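Local coordinates for protein glycosaminoglycan xylosylkinase (PDB 5XOM) that probably phosphorylates xylose in the glycosaminoglycan-protein linkage region, as a Fam20-family sugar kinase with a protein-kinase-like fold, at residues 47-55 with 99-107. Sequence-based numbering, arbitrary orientation.
Sequences IHAWDVWHD and SLDGPQIQN
H48 receives P103 on one face of its imidazole. P103 CD lies 3.4 Å from the ring centroid, a CH-pi contact. H48 is also the N-cap of helix 49-56: its ND1 accepts from W50 N at 3.0 Å. CG stands anti to the backbone N (chi1 -167°), which lets one ring both cap the helix and meet the proline. W50 buries the largest area of any residue here. Its indole lies between H48 CE1 on one face and Q106 CB on the other, and Q106 CB sits 3.4 Å from the centroid of the five-membered ring. W50 NE1 donates to D101 O (3.1 Å, N-H...O 153°), reaching the carbonyl from above its plane. L100 CB packs against CZ2, and A76 of helix 67-79 also touches W50. A leucine in place of W50 would probably leave D101 O without this donor and open a gap between H48 and Q106. D51 OD1 comes close to Q104 NE2, but the angle is poor for a hydrogen bond. The indole edge of W53 meets Q106 OE1 at CD1, while its NE1 bonds to W213 O. Q104 NE2 stands over one face of the H54 ring, near its rim, with the amide plane turned 64° from the ring. At its edge, H54 NE2 makes a weak 3.4 Å bond to Q106 OE1. The Q106 amide is steadied at its other end, where NE2 donates to N107 O (3.0 Å) in the carbonyl plane. The contact joins helix 49-56, the first helix of the modelled chain, to the hairpin of strands 96-100 and 106-112, within the antiparallel five-stranded sheet characteristic of a kinase N-lobe.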
loop_
_atom_site.group_PDB
_atom_site.type_symbol
_atom_site.label_atom_id
_atom_site.label_comp_id
_atom_site.label_asym_id
_atom_site.label_seq_id
_atom_site.Cartn_x
_atom_site.Cartn_y
_atom_site.Cartn_z
ATOM N N ILE A 47 -8.404 -6.309 -9.826
ATOM C CA ILE A 47 -8.314 -7.033 -8.559
ATOM C C ILE A 47 -9.616 -6.814 -7.801
ATOM O O ILE A 47 -10.054 -5.669 -7.643
ATOM C CB ILE A 47 -7.118 -6.560 -7.712
ATOM C CG1 ILE A 47 -5.834 -6.553 -8.552
ATOM C CG2 ILE A 47 -6.967 -7.431 -6.459
ATOM C CD1 ILE A 47 -4.631 -5.976 -7.836
ATOM N N HIS A 48 -10.244 -7.896 -7.346
ATOM C CA HIS A 48 -11.489 -7.745 -6.606
ATOM C C HIS A 48 -11.226 -7.459 -5.132
ATOM O O HIS A 48 -10.274 -7.975 -4.538
ATOM C CB HIS A 48 -12.386 -8.972 -6.732
ATOM C CG HIS A 48 -13.783 -8.722 -6.252
ATOM N ND1 HIS A 48 -14.154 -8.875 -4.933
ATOM C CD2 HIS A 48 -14.884 -8.273 -6.902
ATOM C CE1 HIS A 48 -15.431 -8.561 -4.798
ATOM N NE2 HIS A 48 -15.897 -8.191 -5.977
ATOM N N ALA A 49 -12.091 -6.627 -4.550
ATOM C CA ALA A 49 -11.897 -6.164 -3.179
ATOM C C ALA A 49 -11.835 -7.317 -2.180
ATOM O O ALA A 49 -11.061 -7.262 -1.217
ATOM C CB ALA A 49 -13.008 -5.192 -2.799
ATOM N N TRP A 50 -12.636 -8.370 -2.373
ATOM C CA TRP A 50 -12.594 -9.439 -1.380
ATOM C C TRP A 50 -11.256 -10.162 -1.400
ATOM O O TRP A 50 -10.813 -10.661 -0.361
ATOM C CB TRP A 50 -13.739 -10.435 -1.575
ATOM C CG TRP A 50 -15.148 -9.870 -1.590
ATOM C CD1 TRP A 50 -16.225 -10.414 -2.231
ATOM C CD2 TRP A 50 -15.637 -8.678 -0.935
ATOM N NE1 TRP A 50 -17.347 -9.644 -2.024
ATOM C CE2 TRP A 50 -17.013 -8.572 -1.237
ATOM C CE3 TRP A 50 -15.048 -7.693 -0.131
ATOM C CZ2 TRP A 50 -17.805 -7.529 -0.764
ATOM C CZ3 TRP A 50 -15.837 -6.655 0.335
ATOM C CH2 TRP A 50 -17.200 -6.581 0.018
ATOM N N ASP A 51 -10.578 -10.189 -2.549
ATOM C CA ASP A 51 -9.230 -10.746 -2.587
ATOM C C ASP A 51 -8.232 -9.820 -1.900
ATOM O O ASP A 51 -7.293 -10.288 -1.246
ATOM C CB ASP A 51 -8.813 -11.014 -4.033
ATOM C CG ASP A 51 -9.549 -12.197 -4.644
ATOM O OD1 ASP A 51 -9.783 -13.200 -3.933
ATOM O OD2 ASP A 51 -9.886 -12.122 -5.843
ATOM N N VAL A 52 -8.409 -8.504 -2.052
ATOM C CA VAL A 52 -7.574 -7.552 -1.323
ATOM C C VAL A 52 -7.678 -7.792 0.178
ATOM O O VAL A 52 -6.673 -7.756 0.899
ATOM C CB VAL A 52 -7.958 -6.109 -1.693
ATOM C CG1 VAL A 52 -7.152 -5.116 -0.864
ATOM C CG2 VAL A 52 -7.744 -5.873 -3.189
ATOM N N TRP A 53 -8.898 -8.036 0.669
ATOM C CA TRP A 53 -9.107 -8.322 2.086
ATOM C C TRP A 53 -8.419 -9.619 2.494
ATOM O O TRP A 53 -7.708 -9.668 3.504
ATOM C CB TRP A 53 -10.611 -8.380 2.377
ATOM C CG TRP A 53 -11.033 -8.932 3.728
ATOM C CD1 TRP A 53 -12.016 -9.853 3.960
ATOM C CD2 TRP A 53 -10.510 -8.578 5.020
ATOM N NE1 TRP A 53 -12.134 -10.102 5.307
ATOM C CE2 TRP A 53 -11.222 -9.331 5.980
ATOM C CE3 TRP A 53 -9.508 -7.703 5.457
ATOM C CZ2 TRP A 53 -10.968 -9.233 7.350
ATOM C CZ3 TRP A 53 -9.251 -7.609 6.820
ATOM C CH2 TRP A 53 -9.980 -8.373 7.749
ATOM N N HIS A 54 -8.612 -10.685 1.715
ATOM C CA HIS A 54 -8.040 -11.976 2.092
ATOM C C HIS A 54 -6.517 -11.944 2.085
ATOM O O HIS A 54 -5.885 -12.609 2.912
ATOM C CB HIS A 54 -8.551 -13.074 1.159
ATOM C CG HIS A 54 -10.001 -13.401 1.342
ATOM N ND1 HIS A 54 -10.541 -14.615 0.975
ATOM C CD2 HIS A 54 -11.025 -12.673 1.847
ATOM C CE1 HIS A 54 -11.833 -14.622 1.250
ATOM N NE2 HIS A 54 -12.153 -13.454 1.777
ATOM N N ASP A 55 -5.912 -11.181 1.176
ATOM C CA ASP A 55 -4.462 -11.170 1.023
ATOM C C ASP A 55 -3.741 -10.194 1.946
ATOM O O ASP A 55 -2.516 -10.300 2.080
ATOM C CB ASP A 55 -4.075 -10.832 -0.420
ATOM C CG ASP A 55 -4.499 -11.899 -1.405
ATOM O OD1 ASP A 55 -4.675 -13.067 -0.992
ATOM O OD2 ASP A 55 -4.648 -11.562 -2.598
ATOM N N SER A 99 -24.697 -11.639 3.648
ATOM C CA SER A 99 -23.800 -12.149 2.623
ATOM C C SER A 99 -23.739 -11.129 1.493
ATOM O O SER A 99 -24.768 -10.817 0.894
ATOM C CB SER A 99 -24.283 -13.494 2.097
ATOM O OG SER A 99 -24.175 -14.465 3.116
ATOM N N LEU A 100 -22.545 -10.603 1.216
ATOM C CA LEU A 100 -22.381 -9.653 0.130
ATOM C C LEU A 100 -21.881 -10.343 -1.134
ATOM O O LEU A 100 -21.054 -11.265 -1.084
ATOM C CB LEU A 100 -21.421 -8.520 0.503
ATOM C CG LEU A 100 -21.729 -7.838 1.835
ATOM C CD1 LEU A 100 -20.622 -6.854 2.179
ATOM C CD2 LEU A 100 -23.119 -7.183 1.807
ATOM N N ASP A 101 -22.382 -9.870 -2.273
ATOM C CA ASP A 101 -22.121 -10.481 -3.566
ATOM C C ASP A 101 -20.676 -10.245 -3.989
ATOM O O ASP A 101 -19.998 -9.327 -3.513
ATOM C CB ASP A 101 -23.088 -9.925 -4.609
ATOM C CG ASP A 101 -23.328 -10.885 -5.757
ATOM O OD1 ASP A 101 -22.811 -12.020 -5.709
ATOM O OD2 ASP A 101 -24.060 -10.508 -6.698
ATOM N N GLY A 102 -20.217 -11.086 -4.909
ATOM C CA GLY A 102 -18.894 -10.987 -5.482
ATOM C C GLY A 102 -18.535 -12.283 -6.184
ATOM O O GLY A 102 -19.324 -13.235 -6.196
ATOM N N PRO A 103 -17.350 -12.347 -6.799
ATOM C CA PRO A 103 -16.894 -13.636 -7.354
ATOM C C PRO A 103 -16.929 -14.737 -6.314
ATOM O O PRO A 103 -17.279 -15.882 -6.618
ATOM C CB PRO A 103 -15.464 -13.333 -7.821
ATOM C CG PRO A 103 -15.433 -11.848 -8.021
ATOM C CD PRO A 103 -16.348 -11.282 -6.971
ATOM N N GLN A 104 -16.562 -14.403 -5.084
ATOM C CA GLN A 104 -16.831 -15.196 -3.896
ATOM C C GLN A 104 -17.710 -14.374 -2.958
ATOM O O GLN A 104 -17.694 -13.140 -2.994
ATOM C CB GLN A 104 -15.525 -15.595 -3.208
ATOM C CG GLN A 104 -14.514 -14.451 -3.204
ATOM C CD GLN A 104 -13.239 -14.756 -2.438
ATOM O OE1 GLN A 104 -13.152 -15.747 -1.710
ATOM N NE2 GLN A 104 -12.231 -13.904 -2.616
ATOM N N ILE A 105 -18.488 -15.056 -2.126
ATOM C CA ILE A 105 -19.373 -14.378 -1.185
ATOM C C ILE A 105 -18.563 -13.884 0.007
ATOM O O ILE A 105 -17.678 -14.588 0.506
ATOM C CB ILE A 105 -20.505 -15.324 -0.742
ATOM C CG1 ILE A 105 -21.383 -15.703 -1.939
ATOM C CG2 ILE A 105 -21.338 -14.697 0.351
ATOM C CD1 ILE A 105 -22.064 -14.521 -2.603
ATOM N N GLN A 106 -18.854 -12.667 0.467
ATOM C CA GLN A 106 -18.191 -12.090 1.633
ATOM C C GLN A 106 -19.227 -11.762 2.698
ATOM O O GLN A 106 -20.105 -10.921 2.479
ATOM C CB GLN A 106 -17.398 -10.839 1.259
ATOM C CG GLN A 106 -16.768 -10.154 2.459
ATOM C CD GLN A 106 -15.726 -11.026 3.140
ATOM O OE1 GLN A 106 -14.747 -11.443 2.524
ATOM N NE2 GLN A 106 -15.941 -11.314 4.414
ATOM N N ASN A 107 -19.107 -12.399 3.859
ATOM C CA ASN A 107 -20.029 -12.169 4.962
ATOM C C ASN A 107 -19.608 -10.967 5.805
ATOM O O ASN A 107 -18.418 -10.662 5.944
ATOM C CB ASN A 107 -20.135 -13.416 5.834
ATOM C CG ASN A 107 -20.940 -14.508 5.168
ATOM O OD1 ASN A 107 -21.575 -14.283 4.138
ATOM N ND2 ASN A 107 -20.918 -15.698 5.749
#